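Local structure of HydG protein (Carboxydothermus hydrogenoformans, 4RTB) at residues Phe99-Ile107 and Ser345-Tyr355. The protein matures [FeFe]-hydrogenase as a radical SAM lyase that makes carbon monoxide and cyanide, binding a [4Fe-4S] cluster and S-adenosylmethionine. Sequence-based numbering, arbitrary orientation.
Sequences FAPLYLSNI and SAASRTGPGEY
Two backbone groups grip one phenol oxygen. Tyr355 OH donates to Pro101 O (2.7 Å), tilted 34° from that carbonyl's plane, and accepts from Arg349 N (3.0 Å) in an almost straight bond. The first bond ties the loop to the strand; the second, within the loop, holds the phenol in place. Pro101 O lies at the edge of the Tyr355 ring, while Arg349 CG covers one face. The Pro101 ring crosses the tyrosine and also rests on Ser348, with Pro101 CG 3.6 Å from Ser348 CB.

Tyr103 lies flat against the loop backbone. Its CG stands beside the backbone N, opposite the carbonyl carbon (chi1 -77°), which lays the ring alongside Thr350. Thr350 O sits 3.5 Å above the plane of the Tyr103 ring, over its centre. The Tyr103 hydroxyl bonds to Gln366, an S-adenosylmethionine-binding residue, and Thr350 OG1 bonds to Gln366 N. A leucine in place of Tyr103 would probably leave the Gln366 side chain without this hydroxyl partner and Thr350 O without its flat cover. Further on, Pro352 CD packs on Tyr103 CB (3.9 Å), and Pro352 CG meets Asn106 CG.

At the other end, Ala346 N bonds to Phe99 O (3.3 Å), and Ser345 CB lies over one face of the Phe99 ring. Strand 95-105 here runs parallel to strand 343-345. This pairing of first and last barrel strands closes the complete TIM barrel of HydG, a fold shared with biotin synthase.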
ATOM      1  N   PHE A  99       3.683   8.645   2.653  1.00 69.91           N
ATOM      2  CA  PHE A  99       4.062   8.159   3.971  1.00 64.30           C
ATOM      3  C   PHE A  99       5.491   7.639   3.944  1.00 65.57           C
ATOM      4  O   PHE A  99       6.052   7.384   2.876  1.00 61.86           O
ATOM      5  CB  PHE A  99       3.111   7.056   4.441  1.00 69.54           C
ATOM      6  CG  PHE A  99       3.300   5.747   3.726  1.00 70.96           C
ATOM      7  CD1 PHE A  99       2.711   5.528   2.492  1.00 72.84           C
ATOM      8  CD2 PHE A  99       4.058   4.731   4.293  1.00 63.15           C
ATOM      9  CE1 PHE A  99       2.883   4.323   1.830  1.00 73.14           C
ATOM     10  CE2 PHE A  99       4.231   3.526   3.636  1.00 63.46           C
ATOM     11  CZ  PHE A  99       3.643   3.323   2.404  1.00 69.01           C
ATOM     12  N   ALA A 100       6.074   7.480   5.127  1.00 70.57           N
ATOM     13  CA  ALA A 100       7.413   6.923   5.253  1.00 71.72           C
ATOM     14  C   ALA A 100       7.398   5.715   6.184  1.00 77.38           C
ATOM     15  O   ALA A 100       6.828   5.769   7.278  1.00 78.40           O
ATOM     16  CB  ALA A 100       8.383   7.975   5.757  1.00 65.68           C
ATOM     17  N   PRO A 101       8.013   4.610   5.743  1.00 80.77           N
ATOM     18  CA  PRO A 101       8.103   3.402   6.566  1.00 79.04           C
ATOM     19  C   PRO A 101       9.215   3.502   7.601  1.00 74.20           C
ATOM     20  O   PRO A 101      10.346   3.853   7.268  1.00 76.76           O
ATOM     21  CB  PRO A 101       8.402   2.305   5.544  1.00 78.84           C
ATOM     22  CG  PRO A 101       9.116   3.010   4.446  1.00 77.06           C
ATOM     23  CD  PRO A 101       8.555   4.402   4.388  1.00 80.73           C
ATOM     24  N   LEU A 102       8.887   3.210   8.854  1.00 74.09           N
ATOM     25  CA  LEU A 102       9.898   3.167   9.898  1.00 74.40           C
ATOM     26  C   LEU A 102      10.150   1.724  10.313  1.00 67.71           C
ATOM     27  O   LEU A 102       9.297   1.077  10.926  1.00 66.37           O
ATOM     28  CB  LEU A 102       9.483   4.013  11.103  1.00 71.86           C
ATOM     29  CG  LEU A 102      10.438   4.015  12.299  1.00 72.60           C
ATOM     30  CD1 LEU A 102      11.884   4.183  11.852  1.00 72.06           C
ATOM     31  CD2 LEU A 102      10.052   5.112  13.280  1.00 77.07           C
ATOM     32  N   TYR A 103      11.322   1.220   9.950  1.00 67.91           N
ATOM     33  CA  TYR A 103      11.730  -0.118  10.339  1.00 75.44           C
ATOM     34  C   TYR A 103      12.225  -0.099  11.776  1.00 77.78           C
ATOM     35  O   TYR A 103      13.220   0.556  12.086  1.00 79.60           O
ATOM     36  CB  TYR A 103      12.814  -0.644   9.396  1.00 75.81           C
ATOM     37  CG  TYR A 103      12.274  -1.099   8.059  1.00 78.57           C
ATOM     38  CD1 TYR A 103      11.831  -0.181   7.115  1.00 78.20           C
ATOM     39  CD2 TYR A 103      12.211  -2.447   7.740  1.00 81.43           C
ATOM     40  CE1 TYR A 103      11.328  -0.596   5.896  1.00 75.27           C
ATOM     41  CE2 TYR A 103      11.718  -2.871   6.521  1.00 81.45           C
ATOM     42  CZ  TYR A 103      11.279  -1.942   5.604  1.00 81.38           C
ATOM     43  OH  TYR A 103      10.787  -2.362   4.389  1.00 94.34           O
ATOM     44  N   LEU A 104      11.523  -0.802  12.658  1.00 70.89           N
ATOM     45  CA  LEU A 104      11.898  -0.812  14.067  1.00 74.82           C
ATOM     46  C   LEU A 104      12.871  -1.941  14.383  1.00 79.23           C
ATOM     47  O   LEU A 104      13.675  -1.834  15.308  1.00 82.14           O
ATOM     48  CB  LEU A 104      10.660  -0.927  14.958  1.00 75.14           C
ATOM     49  CG  LEU A 104       9.785   0.323  15.071  1.00 73.21           C
ATOM     50  CD1 LEU A 104       8.641   0.095  16.050  1.00 66.47           C
ATOM     51  CD2 LEU A 104      10.625   1.517  15.490  1.00 73.44           C
ATOM     52  N   SER A 105      12.800  -3.020  13.609  1.00 80.16           N
ATOM     53  CA  SER A 105      13.652  -4.176  13.850  1.00 82.34           C
ATOM     54  C   SER A 105      13.749  -5.075  12.624  1.00 78.98           C
ATOM     55  O   SER A 105      12.766  -5.280  11.914  1.00 72.94           O
ATOM     56  CB  SER A 105      13.128  -4.975  15.044  1.00 89.01           C
ATOM     57  OG  SER A 105      14.037  -5.996  15.408  1.00 91.70           O
ATOM     58  N   ASN A 106      14.938  -5.619  12.385  1.00 83.40           N
ATOM     59  CA  ASN A 106      15.168  -6.476  11.228  1.00 86.88           C
ATOM     60  C   ASN A 106      15.484  -7.917  11.619  1.00 89.56           C
ATOM     61  O   ASN A 106      15.968  -8.699  10.801  1.00 91.30           O
ATOM     62  CB  ASN A 106      16.297  -5.909  10.366  1.00 91.10           C
ATOM     63  CG  ASN A 106      17.603  -5.788  11.124  1.00 96.83           C
ATOM     64  OD1 ASN A 106      17.625  -5.799  12.354  1.00 97.90           O
ATOM     65  ND2 ASN A 106      18.701  -5.663  10.390  1.00 99.15           N
ATOM     66  N   ILE A 107      15.216  -8.261  12.875  1.00 88.08           N
ATOM     67  CA  ILE A 107      15.357  -9.637  13.333  1.00 90.29           C
ATOM     68  C   ILE A 107      14.010 -10.347  13.204  1.00 90.25           C
ATOM     69  O   ILE A 107      12.959  -9.732  13.413  1.00 84.96           O
ATOM     70  CB  ILE A 107      15.870  -9.708  14.796  1.00 99.60           C
ATOM     71  CG1 ILE A 107      16.023 -11.159  15.253  1.00104.04           C
ATOM     72  CG2 ILE A 107      14.949  -8.953  15.733  1.00 98.33           C
ATOM     73  CD1 ILE A 107      16.313 -11.308  16.731  1.00112.46           C
ATOM     74  N   SER A 345       5.206   5.480  -0.907  1.00 83.39           N
ATOM     75  CA  SER A 345       6.331   5.625   0.008  1.00 88.16           C
ATOM     76  C   SER A 345       7.387   6.532  -0.611  1.00 92.88           C
ATOM     77  O   SER A 345       7.997   6.188  -1.623  1.00101.67           O
ATOM     78  CB  SER A 345       6.934   4.261   0.346  1.00 89.54           C
ATOM     79  OG  SER A 345       7.579   3.699  -0.783  1.00 92.61           O
ATOM     80  N   ALA A 346       7.595   7.694  -0.003  1.00 84.09           N
ATOM     81  CA  ALA A 346       8.554   8.656  -0.521  1.00 74.61           C
ATOM     82  C   ALA A 346       9.716   8.847   0.439  1.00 76.95           C
ATOM     83  O   ALA A 346       9.524   8.910   1.654  1.00 82.58           O
ATOM     84  CB  ALA A 346       7.875   9.983  -0.793  1.00 77.22           C
ATOM     85  N   ALA A 347      10.920   8.940  -0.118  1.00 81.31           N
ATOM     86  CA  ALA A 347      12.141   9.127   0.667  1.00 80.83           C
ATOM     87  C   ALA A 347      12.299   8.022   1.708  1.00 83.85           C
ATOM     88  O   ALA A 347      12.888   8.226   2.773  1.00 83.44           O
ATOM     89  CB  ALA A 347      12.146  10.489   1.334  1.00 77.80           C
ATOM     90  N   SER A 348      11.792   6.839   1.369  1.00 85.20           N
ATOM     91  CA  SER A 348      11.723   5.710   2.296  1.00 82.62           C
ATOM     92  C   SER A 348      13.100   5.149   2.673  1.00 82.27           C
ATOM     93  O   SER A 348      13.978   4.994   1.812  1.00 74.80           O
ATOM     94  CB  SER A 348      10.871   4.596   1.692  1.00 87.93           C
ATOM     95  OG  SER A 348      11.501   4.000   0.578  1.00 98.02           O
ATOM     96  N   ARG A 349      13.296   4.858   3.958  1.00 90.97           N
ATOM     97  CA  ARG A 349      14.468   4.097   4.374  1.00 94.86           C
ATOM     98  C   ARG A 349      13.982   2.692   4.725  1.00 90.09           C
ATOM     99  O   ARG A 349      13.051   2.521   5.521  1.00 95.23           O
ATOM    100  CB  ARG A 349      15.178   4.710   5.578  1.00 96.48           C
ATOM    101  CG  ARG A 349      15.617   6.138   5.386  1.00 96.81           C
ATOM    102  CD  ARG A 349      16.496   6.312   4.178  1.00 98.61           C
ATOM    103  NE  ARG A 349      16.965   7.680   4.031  1.00103.89           N
ATOM    104  CZ  ARG A 349      18.247   8.005   3.973  1.00108.21           C
ATOM    105  NH1 ARG A 349      19.177   7.057   4.061  1.00112.38           N
ATOM    106  NH2 ARG A 349      18.594   9.274   3.823  1.00106.23           N
ATOM    107  N   THR A 350      14.640   1.677   4.187  1.00 84.09           N
ATOM    108  CA  THR A 350      14.170   0.311   4.329  1.00 90.61           C
ATOM    109  C   THR A 350      15.017  -0.430   5.348  1.00100.14           C
ATOM    110  O   THR A 350      14.976  -1.656   5.430  1.00106.78           O
ATOM    111  CB  THR A 350      14.204  -0.429   2.985  1.00 97.71           C
ATOM    112  OG1 THR A 350      15.512  -0.963   2.766  1.00101.62           O
ATOM    113  CG2 THR A 350      13.828   0.501   1.843  1.00103.45           C
ATOM    114  N   GLY A 351      15.757   0.333   6.146  1.00 98.70           N
ATOM    115  CA  GLY A 351      16.570  -0.236   7.203  1.00 96.23           C
ATOM    116  C   GLY A 351      16.385   0.510   8.509  1.00 95.77           C
ATOM    117  O   GLY A 351      16.215   1.728   8.509  1.00 91.85           O
ATOM    118  N   PRO A 352      16.420  -0.220   9.635  1.00101.30           N
ATOM    119  CA  PRO A 352      16.219   0.396  10.953  1.00100.09           C
ATOM    120  C   PRO A 352      17.362   1.322  11.378  1.00 96.67           C
ATOM    121  O   PRO A 352      18.528   0.928  11.323  1.00101.14           O
ATOM    122  CB  PRO A 352      16.121  -0.815  11.893  1.00103.98           C
ATOM    123  CG  PRO A 352      16.820  -1.916  11.180  1.00105.50           C
ATOM    124  CD  PRO A 352      16.597  -1.681   9.720  1.00103.68           C
ATOM    125  N   GLY A 353      17.020   2.545  11.783  1.00 94.21           N
ATOM    126  CA  GLY A 353      17.986   3.487  12.326  1.00100.50           C
ATOM    127  C   GLY A 353      18.741   4.334  11.315  1.00102.60           C
ATOM    128  O   GLY A 353      19.783   4.910  11.636  1.00103.32           O
ATOM    129  N   GLU A 354      18.216   4.434  10.098  1.00102.35           N
ATOM    130  CA  GLU A 354      18.952   5.083   9.018  1.00105.99           C
ATOM    131  C   GLU A 354      18.494   6.505   8.696  1.00107.08           C
ATOM    132  O   GLU A 354      19.246   7.271   8.094  1.00107.49           O
ATOM    133  CB  GLU A 354      18.872   4.228   7.758  1.00106.58           C
ATOM    134  CG  GLU A 354      19.504   2.863   7.908  1.00112.63           C
ATOM    135  CD  GLU A 354      19.467   2.089   6.619  1.00118.26           C
ATOM    136  OE1 GLU A 354      18.894   2.613   5.643  1.00116.55           O
ATOM    137  OE2 GLU A 354      20.007   0.964   6.574  1.00126.23           O
ATOM    138  N   TYR A 355      17.271   6.854   9.087  1.00104.94           N
ATOM    139  CA  TYR A 355      16.748   8.198   8.843  1.00100.71           C
ATOM    140  C   TYR A 355      17.637   9.266   9.479  1.00108.46           C
ATOM    141  O   TYR A 355      17.741  10.382   8.971  1.00109.67           O
ATOM    142  CB  TYR A 355      15.314   8.329   9.364  1.00 94.05           C
ATOM    143  CG  TYR A 355      14.276   7.690   8.465  1.00 92.19           C
ATOM    144  CD1 TYR A 355      13.789   8.359   7.346  1.00 87.88           C
ATOM    145  CD2 TYR A 355      13.779   6.422   8.735  1.00 90.53           C
ATOM    146  CE1 TYR A 355      12.838   7.778   6.522  1.00 85.82           C
ATOM    147  CE2 TYR A 355      12.829   5.835   7.918  1.00 90.54           C
ATOM    148  CZ  TYR A 355      12.364   6.515   6.812  1.00 86.78           C
ATOM    149  OH  TYR A 355      11.420   5.930   5.999  1.00 84.45           O
TER